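Local coordinates for protein trilobed Protease (Pyrococcus furiosus, PDB 2GOP) that forms the seven-bladed beta-propeller domain of a trilobed protease, with an open velcro topology, and may control access of substrates to the protease, at residues H243-I248 and I257-D262. Residues are numbered along the deposited sequence; the frame is centred on the assembly and turned at random.
Sequences HNKLYI and ILDEVD
The rings of His243 and Tyr247 each meet a carboxylate of the 257-262 loop. At the His243 ring, Asp262 OD1 lies at the edge, close to the ring plane, 3.3 Å from CD2. The ring and carboxylate planes are 54° apart. Asp259 OD1 approaches Tyr247 CE2 obliquely, and water 1 lies over one face of the Tyr247 ring, offset toward the rim. This is the periphery of a beta-propeller blade. Strand 245-249 is the third strand of its four-stranded antiparallel sheet, and 257-262 leads from the fourth strand to the next blade.

Ile257 N donates to Leu246 O over 3.1 Å, continuing the sheet pairing just past strand 254-256. Water 1 donates to the same Leu246 O and to Asp259 OD1, and accepts from Leu258 N. It therefore ties the strand to the start of the loop.

The apolar side chains meet beside this link. Leu246 and Leu258 lie side by side, pointing the same way, with their CD1 atoms 3.8 Å apart. Both also touch Phe277 and Val265 of the next blade. Ile248 CD1 rests against Ile257 CG2.

Residues 258-261 form a type I beta turn, closed by Val261 N bonding to Leu258 O. The Lys245 chain bends at chi2 (-78°), which turns CD toward Leu258 O. Its NZ also donates to that oxygen. A methionine in place of Lys245 would probably leave Leu258 O with one protein donor fewer and the turn less firmly tied to the strand. The carboxylates of Asp259 and Asp262, probably both negative, lie near NZ without touching it. Lys245 NZ, 3.0 Å from Leu258 O, and Val261 N reach this oxygen from opposite faces of its carbonyl plane.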
ATOM      1  N   HIS A 243      -2.522  -6.284 -10.717  1.00 43.80           N
ATOM      2  CA  HIS A 243      -1.225  -5.626 -10.799  1.00 43.83           C
ATOM      3  C   HIS A 243      -1.303  -4.195 -11.310  1.00 45.93           C
ATOM      4  O   HIS A 243      -2.136  -3.864 -12.160  1.00 46.99           O
ATOM      5  CB  HIS A 243      -0.338  -6.398 -11.764  1.00 43.04           C
ATOM      6  CG  HIS A 243      -0.085  -7.808 -11.353  1.00 42.62           C
ATOM      7  ND1 HIS A 243       0.343  -8.150 -10.087  1.00 39.42           N
ATOM      8  CD2 HIS A 243      -0.169  -8.966 -12.050  1.00 43.28           C
ATOM      9  CE1 HIS A 243       0.500  -9.458 -10.020  1.00 40.62           C
ATOM     10  NE2 HIS A 243       0.199  -9.977 -11.197  1.00 42.00           N
ATOM     11  N   ASN A 244      -0.396  -3.356 -10.820  1.00 43.46           N
ATOM     12  CA  ASN A 244      -0.179  -2.066 -11.440  1.00 44.29           C
ATOM     13  C   ASN A 244       0.543  -2.266 -12.764  1.00 44.01           C
ATOM     14  O   ASN A 244       1.224  -3.278 -12.972  1.00 42.97           O
ATOM     15  CB  ASN A 244       0.605  -1.133 -10.532  1.00 44.95           C
ATOM     16  CG  ASN A 244      -0.176  -0.749  -9.298  1.00 46.03           C
ATOM     17  OD1 ASN A 244      -1.288  -0.229  -9.396  1.00 48.10           O
ATOM     18  ND2 ASN A 244       0.392  -1.022  -8.128  1.00 48.41           N
ATOM     19  N   LYS A 245       0.360  -1.287 -13.646  1.00 41.24           N
ATOM     20  CA  LYS A 245       0.861  -1.302 -15.007  1.00 42.06           C
ATOM     21  C   LYS A 245       1.622  -0.013 -15.270  1.00 41.03           C
ATOM     22  O   LYS A 245       1.601   0.914 -14.454  1.00 39.48           O
ATOM     23  CB  LYS A 245      -0.318  -1.380 -15.982  1.00 44.24           C
ATOM     24  CG  LYS A 245      -1.142  -2.663 -15.893  1.00 47.56           C
ATOM     25  CD  LYS A 245      -0.447  -3.806 -16.599  1.00 47.09           C
ATOM     26  CE  LYS A 245      -1.284  -5.041 -16.564  1.00 44.86           C
ATOM     27  NZ  LYS A 245      -0.495  -6.215 -16.958  1.00 37.59           N
ATOM     28  N   LEU A 246       2.275   0.045 -16.426  1.00 40.73           N
ATOM     29  CA  LEU A 246       3.016   1.224 -16.835  1.00 38.42           C
ATOM     30  C   LEU A 246       2.390   1.827 -18.081  1.00 36.41           C
ATOM     31  O   LEU A 246       1.980   1.119 -19.011  1.00 30.79           O
ATOM     32  CB  LEU A 246       4.495   0.899 -17.077  1.00 37.87           C
ATOM     33  CG  LEU A 246       5.300   0.482 -15.843  1.00 39.50           C
ATOM     34  CD1 LEU A 246       6.680  -0.039 -16.247  1.00 37.63           C
ATOM     35  CD2 LEU A 246       5.418   1.638 -14.828  1.00 36.57           C
ATOM     36  N   TYR A 247       2.311   3.148 -18.087  1.00 35.14           N
ATOM     37  CA  TYR A 247       1.740   3.879 -19.207  1.00 36.65           C
ATOM     38  C   TYR A 247       2.612   5.080 -19.521  1.00 37.87           C
ATOM     39  O   TYR A 247       3.269   5.650 -18.630  1.00 34.45           O
ATOM     40  CB  TYR A 247       0.318   4.359 -18.891  1.00 41.36           C
ATOM     41  CG  TYR A 247      -0.604   3.278 -18.393  1.00 40.39           C
ATOM     42  CD1 TYR A 247      -0.644   2.947 -17.044  1.00 45.11           C
ATOM     43  CD2 TYR A 247      -1.419   2.574 -19.271  1.00 43.96           C
ATOM     44  CE1 TYR A 247      -1.475   1.944 -16.581  1.00 46.05           C
ATOM     45  CE2 TYR A 247      -2.259   1.566 -18.824  1.00 43.34           C
ATOM     46  CZ  TYR A 247      -2.286   1.255 -17.476  1.00 46.53           C
ATOM     47  OH  TYR A 247      -3.109   0.248 -17.017  1.00 43.47           O
ATOM     48  N   ILE A 248       2.613   5.460 -20.794  1.00 39.48           N
ATOM     49  CA  ILE A 248       3.352   6.621 -21.250  1.00 38.36           C
ATOM     50  C   ILE A 248       2.392   7.636 -21.828  1.00 38.25           C
ATOM     51  O   ILE A 248       1.609   7.294 -22.713  1.00 37.08           O
ATOM     52  CB  ILE A 248       4.355   6.253 -22.352  1.00 39.77           C
ATOM     53  CG1 ILE A 248       5.406   5.279 -21.832  1.00 39.96           C
ATOM     54  CG2 ILE A 248       5.016   7.527 -22.899  1.00 38.39           C
ATOM     55  CD1 ILE A 248       6.383   4.841 -22.911  1.00 42.42           C
ATOM     56  N   ILE A 257       2.208  -0.096 -21.899  1.00 40.67           N
ATOM     57  CA  ILE A 257       3.344  -0.826 -22.441  1.00 39.76           C
ATOM     58  C   ILE A 257       3.484  -2.244 -21.856  1.00 38.74           C
ATOM     59  O   ILE A 257       4.292  -3.004 -22.332  1.00 36.12           O
ATOM     60  CB  ILE A 257       4.667  -0.054 -22.267  1.00 40.32           C
ATOM     61  CG1 ILE A 257       4.994   0.183 -20.777  1.00 43.39           C
ATOM     62  CG2 ILE A 257       4.613   1.261 -23.044  1.00 40.79           C
ATOM     63  CD1 ILE A 257       6.454   0.558 -20.506  1.00 39.19           C
ATOM     64  N   LEU A 258       2.692  -2.589 -20.849  1.00 33.83           N
ATOM     65  CA  LEU A 258       2.688  -3.953 -20.302  1.00 37.40           C
ATOM     66  C   LEU A 258       1.276  -4.531 -20.191  1.00 35.09           C
ATOM     67  O   LEU A 258       1.031  -5.367 -19.348  1.00 39.95           O
ATOM     68  CB  LEU A 258       3.352  -3.946 -18.917  1.00 37.74           C
ATOM     69  CG  LEU A 258       4.851  -3.607 -18.876  1.00 39.75           C
ATOM     70  CD1 LEU A 258       5.340  -3.342 -17.450  1.00 38.75           C
ATOM     71  CD2 LEU A 258       5.655  -4.698 -19.523  1.00 44.12           C
ATOM     72  N   ASP A 259       0.341  -4.090 -21.021  1.00 35.63           N
ATOM     73  CA  ASP A 259      -1.041  -4.577 -20.891  1.00 37.22           C
ATOM     74  C   ASP A 259      -1.177  -6.086 -21.139  1.00 35.87           C
ATOM     75  O   ASP A 259      -2.052  -6.727 -20.564  1.00 39.33           O
ATOM     76  CB  ASP A 259      -1.989  -3.857 -21.842  1.00 38.59           C
ATOM     77  CG  ASP A 259      -2.104  -2.394 -21.568  1.00 40.62           C
ATOM     78  OD1 ASP A 259      -1.642  -1.935 -20.495  1.00 41.25           O
ATOM     79  OD2 ASP A 259      -2.662  -1.702 -22.464  1.00 46.34           O
ATOM     80  N   GLU A 260      -0.305  -6.653 -21.968  1.00 33.74           N
ATOM     81  CA  GLU A 260      -0.393  -8.069 -22.326  1.00 34.25           C
ATOM     82  C   GLU A 260       0.517  -8.954 -21.446  1.00 36.89           C
ATOM     83  O   GLU A 260       0.618 -10.160 -21.683  1.00 36.50           O
ATOM     84  CB  GLU A 260      -0.116  -8.267 -23.829  1.00 34.73           C
ATOM     85  CG  GLU A 260      -1.150  -7.629 -24.775  1.00 36.76           C
ATOM     86  CD  GLU A 260      -1.124  -6.099 -24.781  1.00 41.38           C
ATOM     87  OE1 GLU A 260      -0.027  -5.512 -24.821  1.00 37.75           O
ATOM     88  OE2 GLU A 260      -2.206  -5.482 -24.756  1.00 40.27           O
ATOM     89  N   VAL A 261       1.141  -8.364 -20.417  1.00 34.96           N
ATOM     90  CA  VAL A 261       2.037  -9.090 -19.515  1.00 35.51           C
ATOM     91  C   VAL A 261       1.404  -9.157 -18.128  1.00 35.77           C
ATOM     92  O   VAL A 261       1.195  -8.136 -17.496  1.00 38.93           O
ATOM     93  CB  VAL A 261       3.408  -8.400 -19.420  1.00 35.04           C
ATOM     94  CG1 VAL A 261       4.264  -9.041 -18.354  1.00 35.99           C
ATOM     95  CG2 VAL A 261       4.122  -8.419 -20.796  1.00 34.62           C
ATOM     96  N   ASP A 262       1.085 -10.358 -17.661  1.00 38.56           N
ATOM     97  CA  ASP A 262       0.362 -10.510 -16.387  1.00 38.31           C
ATOM     98  C   ASP A 262       1.345 -10.716 -15.255  1.00 37.73           C
ATOM     99  O   ASP A 262       1.475 -11.810 -14.722  1.00 37.30           O
ATOM    100  CB  ASP A 262      -0.642 -11.671 -16.466  1.00 38.70           C
ATOM    101  CG  ASP A 262      -1.480 -11.815 -15.196  1.00 39.75           C
ATOM    102  OD1 ASP A 262      -1.560 -10.862 -14.398  1.00 38.67           O
ATOM    103  OD2 ASP A 262      -2.052 -12.896 -14.993  1.00 40.91           O
TER
HETATM  104  O   HOH W   1       0.669  -1.295 -19.375  1.00 43.34           O